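Local coordinates for protein COG3291: FOG: PKD repeat (Clostridium thermocellum, PDB 1WMX) that probably binds cellulose as the family 30 carbohydrate-binding module of CelJ, a large multidomain protein assigned to cellulose degradation, at residues D10-F14 with F172-T178; W64-L70 with T156-K162; V101-R105 with I138-M144; T36-D40 with T50-N54. All coordinates share one frame; numbering follows the deposited sequence.

Contact 1: D10-F14 with F172-T178; sequences DVQIF and FSDIKIT. With SO4 (sulfate ion), chain C.
An antiparallel strand pair broken by a beta bulge joins Val11 to Ile177, Gln12 to Lys176 and Phe14 to Ile175, close to the two ends of this beta-sandwich carbohydrate-binding module. Val11 and Ile177 exchange two backbone bonds, Val11 N to Ile177 O (2.9 Å) and Ile177 N to Val11 O (2.7 Å). At the bulge Ile175 O is gripped twice, by Ile13 N (2.7 Å) and Phe14 N (3.1 Å), and Ile13 turns its side chain to Ile175 CG2 and Ile177 CD1. Gln12 starts with CG anti to its backbone N and bends at chi2 (89°), which carries the amide back to Asp174, where it lies almost coplanar with the carboxylate; NE2 meets OD2 nearly straight (3.3 Å) and also donates to Phe14 O (2.7 Å), two bonds that fix the amide's rotation. Lys176 NZ lies between Asp10 OD1 (3.9 Å) and Asp174 OD1 in long salt bridges. A sulfate ion, probably from the crystallisation liquor, accepts from Gln12 N (3.0 Å) and is also held by Arg71. Strand 86-93 pairs with strand 168-178, while Ile13 and Ile175 press on Leu158 of strand 155-161 and Phe14 on Leu51 of strand 48-55.

Contact 2: W64-L70 with T156-K162; sequences WISLLTL and TCLVFSK
Trp64 and Lys162 close one end of an antiparallel ladder that runs to Leu70 and Thr156 in the five-stranded sheet of the sandwich. The axes of strands 64-69 and 156-161 come within 4.4 Å. Backbone bonds form regularly: Ser66 and Phe160 exchange two, Leu68 and Leu158 two more, and Lys162 N to Trp64 O (3.2 Å) and Leu70 N to Thr156 O (2.9 Å) finish the ends. Alpha C-H groups fill the gaps between them, as where Val159 CA faces Ser66 O.

One aromatic contact is made by the indole of Trp64. With chi1 at 62°, CG sits between the backbone N and the carbonyl carbon, and the ring is folded over the partner strand. One face lies on the backbone of Ser161 and Lys162, and Lys162 CB makes a CH-pi contact 3.6 Å from the centroid of the five-membered ring.

Apolar contacts occupy both faces of the sheet. On one, Leu67 lies alongside Val159, CD2 to CG1 3.7 Å, and Thr69 CG2 touches Cys157 SG at 3.7 Å. On the other, Leu68 CD1 touches both Leu158 CD2 (3.9 Å) and Phe160 CE1 (3.8 Å).

Among polar side chains, Ser66 OG bonds to Ser23 OG and Thr69 OG1 to Val20 O. Thr156 and Cys157 form a classic bulge opposite Arg105. Strands 21-25 and 101-106 flank the pair, and Trp64, Leu68 and Phe160 pack against strand 48-55 of the other sheet.

Contact 3: V101-R105 with I138-M144; sequences VIGFR and IPLRDLM
Phe104 of strand 101-106 meets Leu140, Leu143 and Met144 over one face and along its CD2-CE2 side, forming an apolar contact between one sheet of the sandwich and the short helical turn after strand 134-139. Met144 CE lies over that face in a CH-pi contact, 4.1 Å from the centroid and 20° off its normal. Leu143 CD1 comes instead to the ring edge, 3.9 Å from Phe104 CD2, while Leu140 CD2 approaches Phe104 CE2 at 4.1 Å. The Met144 chain is extended beyond CG and carries its methyl to the ring. Farther along the strand, Ile102 and Ile138 meet tip to tip, CD1 to CD1, at 3.8 Å.

The next shell is backbone. Leu140 O accepts from both Leu143 N (2.7 Å) and Met144 N (3.0 Å); the weakly bonded turn 140-143 brings Leu140 and Leu143 to the ring, and the bond from Met144 N holds the residue that follows it close by. Arg141 and Asp142 reach other partners, Glu83 O and Tyr126 OH.

Around the contact, strand 101-106 is held between strands 155-161 and 118-122; Ile102 also meets Leu87 and Phe89 of strand 86-93, and Leu143 rests on Thr121.

Contact 4: T36-D40 with T50-N54; sequences TLPVD and TLRLN
Asp40 and Thr50 form a hydrogen-bonded antiparallel pair, joined by Asp40 N to Thr50 O (2.8 Å) and Thr50 N to Asp40 O (3.0 Å), and Val39 with Leu51 is the non-hydrogen-bonded pair beside it. This places the short strand 39-40 along strand 48-55 in the larger antiparallel sheet of the sandwich. Beyond the pair, Arg52 N reaches Pro38 O (3.2 Å) nearly along the C=O axis.

Leu37 turns inward and crosses Leu51 at about a right angle, its CB touching Leu51 CD1 (3.6 Å), while its CG touches Arg52 O. Leu37 also rests on Ser66 of strand 64-69 in the facing sheet.

Arg52 leaves the backbone with CG anti to N (chi1 -177°) and bends at chi3 (-44°), turning its guanidinium past Pro38 toward Asp40. NH1 passes Pro38 CG at 3.6 Å and forms a salt bridge with Glu31. Asp40 has further partners of its own, OD1 accepting from Trp171 NE1 and OD2 meeting Thr42 OG1. Carboxylate and guanidinium planes stand 88° apart, and the salt bridge between Asp40 OD1 and Arg52 NE (3.3 Å) includes a weak hydrogen bond from NE.

In the fold
Contacts 2, 3 and 4 all fall within the chain loop closed by contact 1, which joins residues near the two ends of the module. Contacts 1 and 4 share a sheet, with Phe172 N 2.8 Å from Leu51 O. Contact 2 and the 101-105 half of contact 3 meet in the facing sheet, where Val159 N lies 2.7 Å from Gly103 O; residues 138-139 belong to the first sheet, so contact 3 spans the two. Between the sheets, Phe172 stacks on Phe160 (CZ to CZ 3.5 Å), Ile177 CD1 reaches Phe104 CZ at 3.4 Å, and Leu68 CD1 packs on Leu51 CD2 at 3.9 Å. Contacts 3 and 4 lie on opposite sides of the chain's centre, their own centres about 21 Å apart. The sulfate ion sits at contact 1.

Contact 1: D10-F14 with F172-T178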
loop_
_atom_site.group_PDB
_atom_site.type_symbol
_atom_site.label_atom_id
_atom_site.label_comp_id
_atom_site.label_asym_id
_atom_site.label_seq_id
_atom_site.Cartn_x
_atom_site.Cartn_y
_atom_site.Cartn_z
ATOM N N ASP B 10 3.811 -1.857 -26.974
ATOM C CA ASP B 10 3.861 -0.921 -25.860
ATOM C C ASP B 10 2.522 -0.910 -25.137
ATOM O O ASP B 10 1.474 -1.154 -25.737
ATOM C CB ASP B 10 4.163 0.497 -26.352
ATOM C CG ASP B 10 5.595 0.672 -26.791
ATOM O OD1 ASP B 10 5.940 1.789 -27.240
ATOM O OD2 ASP B 10 6.384 -0.295 -26.688
ATOM N N VAL B 11 2.564 -0.631 -23.842
ATOM C CA VAL B 11 1.350 -0.559 -23.041
ATOM C C VAL B 11 1.178 0.917 -22.730
ATOM O O VAL B 11 1.916 1.483 -21.921
ATOM C CB VAL B 11 1.476 -1.375 -21.738
ATOM C CG1 VAL B 11 0.223 -1.197 -20.885
ATOM C CG2 VAL B 11 1.666 -2.851 -22.073
ATOM N N GLN B 12 0.250 1.502 -23.345
ATOM C CA GLN B 12 -0.001 2.899 -23.218
ATOM C C GLN B 12 -0.898 3.178 -22.000
ATOM O O GLN B 12 -1.956 2.563 -21.843
ATOM C CB GLN B 12 -0.644 3.267 -24.443
ATOM C CG GLN B 12 -0.910 4.721 -24.440
ATOM C CD GLN B 12 0.245 5.526 -25.003
ATOM O OE1 GLN B 12 0.846 5.115 -26.000
ATOM N NE2 GLN B 12 0.577 6.659 -24.413
ATOM N N ILE B 13 -0.464 4.067 -21.097
ATOM C CA ILE B 13 -1.222 4.357 -19.894
ATOM C C ILE B 13 -2.010 5.659 -20.070
ATOM O O ILE B 13 -3.162 5.765 -19.646
ATOM C CB ILE B 13 -0.288 4.430 -18.663
ATOM C CG1 ILE B 13 0.378 3.067 -18.460
ATOM C CG2 ILE B 13 -1.086 4.804 -17.416
ATOM C CD1 ILE B 13 1.422 3.040 -17.360
ATOM N N PHE B 14 -1.383 6.647 -20.704
ATOM C CA PHE B 14 -2.034 7.922 -20.965
ATOM C C PHE B 14 -1.566 8.457 -22.298
ATOM O O PHE B 14 -0.377 8.404 -22.612
ATOM C CB PHE B 14 -1.699 8.981 -19.918
ATOM C CG PHE B 14 -2.102 10.373 -20.337
ATOM C CD1 PHE B 14 -3.446 10.727 -20.421
ATOM C CD2 PHE B 14 -1.142 11.305 -20.735
ATOM C CE1 PHE B 14 -3.829 11.988 -20.903
ATOM C CE2 PHE B 14 -1.519 12.569 -21.221
ATOM C CZ PHE B 14 -2.863 12.906 -21.303
ATOM N N PHE B 172 2.022 15.387 -17.276
ATOM C CA PHE B 172 2.586 14.194 -17.890
ATOM C C PHE B 172 2.132 14.111 -19.340
ATOM O O PHE B 172 1.111 14.676 -19.726
ATOM C CB PHE B 172 2.132 12.908 -17.170
ATOM C CG PHE B 172 2.645 12.758 -15.752
ATOM C CD1 PHE B 172 1.998 13.381 -14.686
ATOM C CD2 PHE B 172 3.755 11.956 -15.481
ATOM C CE1 PHE B 172 2.443 13.201 -13.363
ATOM C CE2 PHE B 172 4.211 11.770 -14.168
ATOM C CZ PHE B 172 3.547 12.398 -13.105
ATOM N N SER B 173 2.889 13.382 -20.137
ATOM C CA SER B 173 2.553 13.197 -21.536
ATOM C C SER B 173 3.072 11.841 -21.987
ATOM O O SER B 173 4.069 11.350 -21.466
ATOM C CB SER B 173 3.193 14.305 -22.383
ATOM O OG SER B 173 2.937 14.096 -23.762
ATOM N N ASP B 174 2.374 11.227 -22.932
ATOM C CA ASP B 174 2.800 9.951 -23.489
ATOM C C ASP B 174 3.304 8.951 -22.449
ATOM O O ASP B 174 4.437 8.477 -22.538
ATOM C CB ASP B 174 3.916 10.211 -24.516
ATOM C CG ASP B 174 4.095 9.071 -25.498
ATOM O OD1 ASP B 174 5.136 9.042 -26.190
ATOM O OD2 ASP B 174 3.199 8.211 -25.601
ATOM N N ILE B 175 2.469 8.626 -21.465
ATOM C CA ILE B 175 2.866 7.672 -20.443
ATOM C C ILE B 175 2.657 6.239 -20.950
ATOM O O ILE B 175 1.544 5.857 -21.329
ATOM C CB ILE B 175 2.043 7.844 -19.140
ATOM C CG1 ILE B 175 2.135 9.287 -18.632
ATOM C CG2 ILE B 175 2.575 6.898 -18.067
ATOM C CD1 ILE B 175 1.263 9.560 -17.422
ATOM N N LYS B 176 3.723 5.445 -20.968
ATOM C CA LYS B 176 3.601 4.059 -21.406
ATOM C C LYS B 176 4.698 3.109 -20.947
ATOM O O LYS B 176 5.697 3.516 -20.358
ATOM C CB LYS B 176 3.428 3.981 -22.924
ATOM C CG LYS B 176 4.278 4.931 -23.729
ATOM C CD LYS B 176 5.724 4.547 -23.736
ATOM C CE LYS B 176 6.505 5.507 -24.615
ATOM N NZ LYS B 176 5.951 5.524 -25.994
ATOM N N ILE B 177 4.472 1.827 -21.204
ATOM C CA ILE B 177 5.399 0.771 -20.825
ATOM C C ILE B 177 6.025 0.192 -22.090
ATOM O O ILE B 177 5.310 -0.243 -22.998
ATOM C CB ILE B 177 4.674 -0.396 -20.103
ATOM C CG1 ILE B 177 3.762 0.138 -18.991
ATOM C CG2 ILE B 177 5.702 -1.384 -19.554
ATOM C CD1 ILE B 177 4.461 0.527 -17.708
ATOM N N THR B 178 7.351 0.188 -22.153
ATOM C CA THR B 178 8.058 -0.369 -23.305
ATOM C C THR B 178 8.753 -1.657 -22.876
ATOM O O THR B 178 9.099 -1.824 -21.703
ATOM C CB THR B 178 9.094 0.630 -23.879
ATOM O OG1 THR B 178 9.977 1.070 -22.840
ATOM C CG2 THR B 178 8.385 1.843 -24.482
HETATM S S SO4 C . -2.784 -0.569 -24.588
HETATM O O1 SO4 C . -2.956 -0.128 -23.190
HETATM O O2 SO4 C . -1.660 0.168 -25.197
HETATM O O3 SO4 C . -4.015 -0.305 -25.353
HETATM O O4 SO4 C . -2.496 -2.016 -24.605
#

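Contact 2: W64-L70 with T156-K162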
loop_
_atom_site.group_PDB
_atom_site.type_symbol
_atom_site.label_atom_id
_atom_site.label_comp_id
_atom_site.label_asym_id
_atom_site.label_seq_id
_atom_site.Cartn_x
_atom_site.Cartn_y
_atom_site.Cartn_z
ATOM N N TRP B 64 -2.082 11.525 -0.238
ATOM C CA TRP B 64 -2.769 11.679 -1.513
ATOM C C TRP B 64 -2.191 10.611 -2.418
ATOM O O TRP B 64 -1.001 10.295 -2.344
ATOM C CB TRP B 64 -2.582 13.072 -2.130
ATOM C CG TRP B 64 -1.181 13.462 -2.471
ATOM C CD1 TRP B 64 -0.377 14.307 -1.763
ATOM C CD2 TRP B 64 -0.425 13.056 -3.618
ATOM N NE1 TRP B 64 0.829 14.458 -2.399
ATOM C CE2 TRP B 64 0.830 13.700 -3.541
ATOM C CE3 TRP B 64 -0.686 12.210 -4.705
ATOM C CZ2 TRP B 64 1.829 13.528 -4.509
ATOM C CZ3 TRP B 64 0.305 12.039 -5.669
ATOM C CH2 TRP B 64 1.549 12.696 -5.561
ATOM N N ILE B 65 -3.038 10.043 -3.262
ATOM C CA ILE B 65 -2.605 8.988 -4.156
ATOM C C ILE B 65 -3.313 9.088 -5.497
ATOM O O ILE B 65 -4.417 9.608 -5.585
ATOM C CB ILE B 65 -2.916 7.621 -3.538
ATOM C CG1 ILE B 65 -2.290 6.510 -4.370
ATOM C CG2 ILE B 65 -4.429 7.431 -3.444
ATOM C CD1 ILE B 65 -2.459 5.137 -3.752
ATOM N N SER B 66 -2.658 8.608 -6.547
ATOM C CA SER B 66 -3.263 8.594 -7.868
ATOM C C SER B 66 -3.043 7.221 -8.482
ATOM O O SER B 66 -1.899 6.801 -8.657
ATOM C CB SER B 66 -2.647 9.655 -8.776
ATOM O OG SER B 66 -3.247 9.602 -10.062
ATOM N N LEU B 67 -4.127 6.517 -8.793
ATOM C CA LEU B 67 -4.026 5.196 -9.407
ATOM C C LEU B 67 -4.506 5.266 -10.854
ATOM O O LEU B 67 -5.628 5.679 -11.128
ATOM C CB LEU B 67 -4.864 4.167 -8.630
ATOM C CG LEU B 67 -4.483 3.922 -7.159
ATOM C CD1 LEU B 67 -5.583 3.152 -6.458
ATOM C CD2 LEU B 67 -3.173 3.167 -7.077
ATOM N N LEU B 68 -3.637 4.876 -11.781
ATOM C CA LEU B 68 -3.976 4.874 -13.201
ATOM C C LEU B 68 -3.965 3.423 -13.687
ATOM O O LEU B 68 -2.912 2.803 -13.807
ATOM C CB LEU B 68 -2.963 5.711 -13.982
ATOM C CG LEU B 68 -2.798 7.171 -13.536
ATOM C CD1 LEU B 68 -1.655 7.806 -14.302
ATOM C CD2 LEU B 68 -4.099 7.942 -13.754
ATOM N N THR B 69 -5.145 2.882 -13.969
ATOM C CA THR B 69 -5.256 1.500 -14.399
ATOM C C THR B 69 -4.679 1.233 -15.790
ATOM O O THR B 69 -4.658 2.115 -16.656
ATOM C CB THR B 69 -6.727 1.033 -14.392
ATOM O OG1 THR B 69 -7.468 1.808 -15.333
ATOM C CG2 THR B 69 -7.358 1.215 -13.013
ATOM N N LEU B 70 -4.215 -0.000 -15.991
ATOM C CA LEU B 70 -3.654 -0.427 -17.265
ATOM C C LEU B 70 -4.738 -1.144 -18.053
ATOM O O LEU B 70 -4.740 -1.123 -19.274
ATOM C CB LEU B 70 -2.477 -1.383 -17.040
ATOM C CG LEU B 70 -1.119 -0.803 -16.636
ATOM C CD1 LEU B 70 -1.255 0.143 -15.467
ATOM C CD2 LEU B 70 -0.185 -1.953 -16.291
ATOM N N THR B 156 -2.053 -4.026 -11.918
ATOM C CA THR B 156 -3.296 -3.314 -12.218
ATOM C C THR B 156 -3.117 -1.835 -12.492
ATOM O O THR B 156 -3.734 -1.304 -13.402
ATOM C CB THR B 156 -4.342 -3.408 -11.067
ATOM O OG1 THR B 156 -3.789 -2.847 -9.869
ATOM C CG2 THR B 156 -4.767 -4.847 -10.840
ATOM N N CYS B 157 -2.181 -1.203 -11.698
ATOM C CA CYS B 157 -2.100 0.239 -11.878
ATOM C C CYS B 157 -0.709 0.769 -11.675
ATOM O O CYS B 157 0.174 0.117 -11.137
ATOM C CB CYS B 157 -2.944 1.022 -10.835
ATOM S SG CYS B 157 -4.661 0.378 -10.567
ATOM N N LEU B 158 -0.607 1.820 -12.186
ATOM C CA LEU B 158 0.511 2.722 -11.994
ATOM C C LEU B 158 0.106 3.606 -10.854
ATOM O O LEU B 158 -1.109 3.850 -10.665
ATOM C CB LEU B 158 0.751 3.462 -13.311
ATOM C CG LEU B 158 1.514 4.772 -13.170
ATOM C CD1 LEU B 158 2.975 4.584 -12.754
ATOM C CD2 LEU B 158 1.554 5.567 -14.479
ATOM N N VAL B 159 1.112 4.053 -10.119
ATOM C CA VAL B 159 0.849 4.860 -8.930
ATOM C C VAL B 159 1.771 6.078 -8.828
ATOM O O VAL B 159 2.996 5.976 -8.905
ATOM C CB VAL B 159 1.039 3.972 -7.698
ATOM C CG1 VAL B 159 0.244 4.458 -6.491
ATOM C CG2 VAL B 159 0.591 2.519 -7.936
ATOM N N PHE B 160 1.044 7.154 -8.315
ATOM C CA PHE B 160 1.710 8.414 -7.961
ATOM C C PHE B 160 1.292 8.585 -6.505
ATOM O O PHE B 160 0.157 8.263 -6.143
ATOM C CB PHE B 160 1.182 9.610 -8.770
ATOM C CG PHE B 160 1.466 9.529 -10.243
ATOM C CD1 PHE B 160 0.624 10.160 -11.157
ATOM C CD2 PHE B 160 2.554 8.801 -10.720
ATOM C CE1 PHE B 160 0.858 10.065 -12.528
ATOM C CE2 PHE B 160 2.795 8.702 -12.086
ATOM C CZ PHE B 160 1.946 9.333 -12.994
ATOM N N SER B 161 2.186 9.099 -5.671
ATOM C CA SER B 161 1.851 9.251 -4.271
ATOM C C SER B 161 2.700 10.296 -3.551
ATOM O O SER B 161 3.812 10.635 -3.979
ATOM C CB SER B 161 1.983 7.892 -3.581
ATOM O OG SER B 161 1.450 7.939 -2.279
ATOM N N LYS B 162 2.159 10.791 -2.443
ATOM C CA LYS B 162 2.817 11.807 -1.645
ATOM C C LYS B 162 4.229 11.445 -1.232
ATOM O O LYS B 162 4.511 10.313 -0.843
ATOM C CB LYS B 162 1.985 12.106 -0.394
ATOM C CG LYS B 162 2.654 13.033 0.607
ATOM C CD LYS B 162 1.740 13.290 1.788
ATOM C CE LYS B 162 2.412 14.146 2.838
ATOM N NZ LYS B 162 3.606 13.460 3.406
#

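Contact 3: V101-R105 with I138-M144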
loop_
_atom_site.group_PDB
_atom_site.type_symbol
_atom_site.label_atom_id
_atom_site.label_comp_id
_atom_site.label_asym_id
_atom_site.label_seq_id
_atom_site.Cartn_x
_atom_site.Cartn_y
_atom_site.Cartn_z
ATOM N N VAL B 101 6.238 10.096 -5.045
ATOM C CA VAL B 101 6.418 8.648 -5.202
ATOM C C VAL B 101 5.759 8.155 -6.487
ATOM O O VAL B 101 4.677 8.598 -6.863
ATOM C CB VAL B 101 5.805 7.904 -4.034
ATOM C CG1 VAL B 101 6.038 6.395 -4.156
ATOM C CG2 VAL B 101 6.394 8.376 -2.708
ATOM N N ILE B 102 6.431 7.233 -7.148
ATOM C CA ILE B 102 5.926 6.651 -8.397
ATOM C C ILE B 102 6.259 5.162 -8.413
ATOM O O ILE B 102 7.357 4.755 -8.025
ATOM C CB ILE B 102 6.574 7.349 -9.605
ATOM C CG1 ILE B 102 6.048 6.773 -10.931
ATOM C CG2 ILE B 102 8.098 7.204 -9.596
ATOM C CD1 ILE B 102 6.406 7.610 -12.160
ATOM N N GLY B 103 5.304 4.355 -8.857
ATOM C CA GLY B 103 5.512 2.896 -8.911
ATOM C C GLY B 103 4.310 2.170 -9.518
ATOM O O GLY B 103 3.521 2.755 -10.259
ATOM N N PHE B 104 4.206 0.885 -9.184
ATOM C CA PHE B 104 3.113 0.021 -9.673
ATOM C C PHE B 104 2.495 -0.773 -8.516
ATOM O O PHE B 104 3.096 -0.933 -7.454
ATOM C CB PHE B 104 3.642 -0.968 -10.715
ATOM C CG PHE B 104 4.085 -0.290 -11.999
ATOM C CD1 PHE B 104 3.164 -0.062 -13.025
ATOM C CD2 PHE B 104 5.412 0.109 -12.153
ATOM C CE1 PHE B 104 3.572 0.573 -14.205
ATOM C CE2 PHE B 104 5.820 0.744 -13.327
ATOM C CZ PHE B 104 4.900 0.977 -14.355
ATOM N N ARG B 105 1.297 -1.254 -8.762
ATOM C CA ARG B 105 0.524 -2.043 -7.788
ATOM C C ARG B 105 -0.021 -3.247 -8.519
ATOM O O ARG B 105 -0.397 -3.157 -9.691
ATOM C CB ARG B 105 -0.578 -1.147 -7.288
ATOM C CG ARG B 105 -1.519 -1.629 -6.203
ATOM C CD ARG B 105 -2.518 -0.513 -6.139
ATOM N NE ARG B 105 -3.346 -0.319 -4.978
ATOM C CZ ARG B 105 -3.113 0.553 -3.993
ATOM N NH1 ARG B 105 -1.987 1.288 -3.934
ATOM N NH2 ARG B 105 -4.020 0.802 -3.058
ATOM N N ILE B 138 11.958 5.302 -16.492
ATOM C CA ILE B 138 12.201 4.463 -15.314
ATOM C C ILE B 138 12.240 3.015 -15.768
ATOM O O ILE B 138 11.332 2.528 -16.451
ATOM C CB ILE B 138 11.106 4.721 -14.302
ATOM C CG1 ILE B 138 11.090 6.191 -13.873
ATOM C CG2 ILE B 138 11.262 3.889 -13.028
ATOM C CD1 ILE B 138 9.982 6.525 -12.885
ATOM N N PRO B 139 13.056 2.113 -15.590
ATOM C CA PRO B 139 13.362 0.708 -15.772
ATOM C C PRO B 139 12.609 -0.182 -14.746
ATOM O O PRO B 139 12.910 -0.165 -13.533
ATOM C CB PRO B 139 14.837 0.587 -15.682
ATOM C CG PRO B 139 15.379 1.951 -15.235
ATOM C CD PRO B 139 14.253 2.908 -15.079
ATOM N N LEU B 140 11.947 -0.679 -15.336
ATOM C CA LEU B 140 11.116 -1.726 -14.690
ATOM C C LEU B 140 11.953 -2.583 -13.741
ATOM O O LEU B 140 11.566 -2.816 -12.585
ATOM C CB LEU B 140 10.505 -2.650 -15.768
ATOM C CG LEU B 140 9.461 -1.953 -16.658
ATOM C CD1 LEU B 140 8.522 -2.936 -17.370
ATOM C CD2 LEU B 140 8.547 -1.005 -15.884
ATOM N N ARG B 141 12.998 -3.246 -14.215
ATOM C CA ARG B 141 13.749 -4.169 -13.345
ATOM C C ARG B 141 14.147 -3.431 -12.051
ATOM O O ARG B 141 14.233 -4.041 -10.972
ATOM C CB ARG B 141 15.041 -4.720 -14.107
ATOM C CG ARG B 141 16.053 -3.603 -14.532
ATOM C CD ARG B 141 17.263 -3.930 -15.522
ATOM N NE ARG B 141 17.011 -3.709 -16.879
ATOM C CZ ARG B 141 16.925 -2.738 -17.800
ATOM N NH1 ARG B 141 17.216 -1.423 -17.666
ATOM N NH2 ARG B 141 16.387 -3.090 -18.960
ATOM N N ASP B 142 14.154 -2.141 -12.035
ATOM C CA ASP B 142 14.548 -1.409 -10.821
ATOM C C ASP B 142 13.419 -1.404 -9.758
ATOM O O ASP B 142 13.670 -1.195 -8.567
ATOM C CB ASP B 142 14.853 0.069 -11.151
ATOM C CG ASP B 142 16.125 0.277 -11.978
ATOM O OD1 ASP B 142 16.554 1.475 -12.212
ATOM O OD2 ASP B 142 16.766 -0.737 -12.439
ATOM N N LEU B 143 12.194 -1.636 -10.214
ATOM C CA LEU B 143 10.990 -1.599 -9.342
ATOM C C LEU B 143 10.452 -2.966 -9.001
ATOM O O LEU B 143 10.255 -3.291 -7.808
ATOM C CB LEU B 143 9.851 -0.869 -10.068
ATOM C CG LEU B 143 9.996 0.643 -10.049
ATOM C CD1 LEU B 143 8.897 1.360 -10.841
ATOM C CD2 LEU B 143 9.938 1.216 -8.636
ATOM N N MET B 144 10.245 -3.665 -10.078
ATOM C CA MET B 144 9.675 -4.988 -10.096
ATOM C C MET B 144 10.672 -6.125 -9.962
ATOM O O MET B 144 10.529 -7.166 -10.606
ATOM C CB MET B 144 8.981 -5.232 -11.394
ATOM C CG MET B 144 7.829 -4.300 -11.654
ATOM S SD MET B 144 6.960 -4.781 -13.113
ATOM C CE MET B 144 5.683 -3.617 -13.480
#

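Contact 4: T36-D40 with T50-N54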
loop_
_atom_site.group_PDB
_atom_site.type_symbol
_atom_site.label_atom_id
_atom_site.label_comp_id
_atom_site.label_asym_id
_atom_site.label_seq_id
_atom_site.Cartn_x
_atom_site.Cartn_y
_atom_site.Cartn_z
ATOM N N THR B 36 -10.541 11.114 -10.632
ATOM C CA THR B 36 -9.349 10.766 -11.387
ATOM C C THR B 36 -8.619 12.052 -11.791
ATOM O O THR B 36 -9.111 13.154 -11.556
ATOM C CB THR B 36 -9.675 9.875 -12.635
ATOM O OG1 THR B 36 -8.448 9.422 -13.220
ATOM C CG2 THR B 36 -10.474 10.643 -13.678
ATOM N N LEU B 37 -7.439 11.916 -12.386
ATOM C CA LEU B 37 -6.670 13.075 -12.786
ATOM C C LEU B 37 -7.304 13.875 -13.922
ATOM O O LEU B 37 -7.826 13.317 -14.884
ATOM C CB LEU B 37 -5.252 12.639 -13.174
ATOM C CG LEU B 37 -4.136 12.810 -12.129
ATOM C CD1 LEU B 37 -4.648 12.593 -10.716
ATOM C CD2 LEU B 37 -3.016 11.838 -12.458
ATOM N N PRO B 38 -7.274 15.207 -13.811
ATOM C CA PRO B 38 -7.859 16.027 -14.871
ATOM C C PRO B 38 -6.927 16.079 -16.088
ATOM O O PRO B 38 -5.711 15.970 -15.951
ATOM C CB PRO B 38 -8.016 17.387 -14.201
ATOM C CG PRO B 38 -6.819 17.440 -13.277
ATOM C CD PRO B 38 -6.764 16.038 -12.698
ATOM N N VAL B 39 -7.504 16.219 -17.277
ATOM C CA VAL B 39 -6.725 16.302 -18.507
ATOM C C VAL B 39 -6.623 17.772 -18.903
ATOM O O VAL B 39 -7.632 18.444 -19.135
ATOM C CB VAL B 39 -7.378 15.487 -19.657
ATOM C CG1 VAL B 39 -6.563 15.636 -20.946
ATOM C CG2 VAL B 39 -7.451 14.019 -19.264
ATOM N N ASP B 40 -5.390 18.262 -18.960
ATOM C CA ASP B 40 -5.122 19.647 -19.300
ATOM C C ASP B 40 -5.089 19.825 -20.813
ATOM O O ASP B 40 -4.283 19.211 -21.509
ATOM C CB ASP B 40 -3.796 20.069 -18.667
ATOM C CG ASP B 40 -3.733 21.548 -18.384
ATOM O OD1 ASP B 40 -2.974 21.946 -17.468
ATOM O OD2 ASP B 40 -4.438 22.314 -19.077
ATOM N N THR B 50 -2.237 17.103 -21.847
ATOM C CA THR B 50 -1.439 16.421 -20.851
ATOM C C THR B 50 -2.237 16.009 -19.614
ATOM O O THR B 50 -3.388 16.410 -19.435
ATOM C CB THR B 50 -0.266 17.305 -20.446
ATOM O OG1 THR B 50 -0.764 18.510 -19.860
ATOM C CG2 THR B 50 0.572 17.666 -21.677
ATOM N N LEU B 51 -1.622 15.183 -18.775
ATOM C CA LEU B 51 -2.256 14.724 -17.553
ATOM C C LEU B 51 -1.702 15.574 -16.406
ATOM O O LEU B 51 -0.498 15.588 -16.153
ATOM C CB LEU B 51 -1.936 13.249 -17.347
ATOM C CG LEU B 51 -2.773 12.508 -16.311
ATOM C CD1 LEU B 51 -4.263 12.618 -16.662
ATOM C CD2 LEU B 51 -2.326 11.057 -16.264
ATOM N N ARG B 52 -2.584 16.287 -15.714
ATOM C CA ARG B 52 -2.187 17.173 -14.615
ATOM C C ARG B 52 -2.264 16.580 -13.209
ATOM O O ARG B 52 -3.339 16.185 -12.750
ATOM C CB ARG B 52 -3.034 18.456 -14.654
ATOM C CG ARG B 52 -2.670 19.516 -13.585
ATOM C CD ARG B 52 -3.843 20.489 -13.370
ATOM N NE ARG B 52 -4.398 20.882 -14.655
ATOM C CZ ARG B 52 -5.681 21.096 -14.908
ATOM N NH1 ARG B 52 -6.599 20.972 -13.951
ATOM N NH2 ARG B 52 -6.047 21.389 -16.150
ATOM N N LEU B 53 -1.116 16.536 -12.533
ATOM C CA LEU B 53 -1.030 16.051 -11.156
ATOM C C LEU B 53 -0.880 17.335 -10.338
ATOM O O LEU B 53 0.218 17.892 -10.214
ATOM C CB LEU B 53 0.186 15.149 -10.973
ATOM C CG LEU B 53 0.442 14.627 -9.555
ATOM C CD1 LEU B 53 -0.731 13.777 -9.101
ATOM C CD2 LEU B 53 1.736 13.808 -9.526
ATOM N N ASN B 54 -1.986 17.795 -9.769
ATOM C CA ASN B 54 -2.005 19.059 -9.047
ATOM C C ASN B 54 -2.368 19.019 -7.560
ATOM O O ASN B 54 -3.540 18.878 -7.192
ATOM C CB ASN B 54 -2.955 20.002 -9.787
ATOM C CG ASN B 54 -2.993 21.394 -9.192
ATOM O OD1 ASN B 54 -3.973 22.115 -9.367
ATOM N ND2 ASN B 54 -1.922 21.784 -8.504
#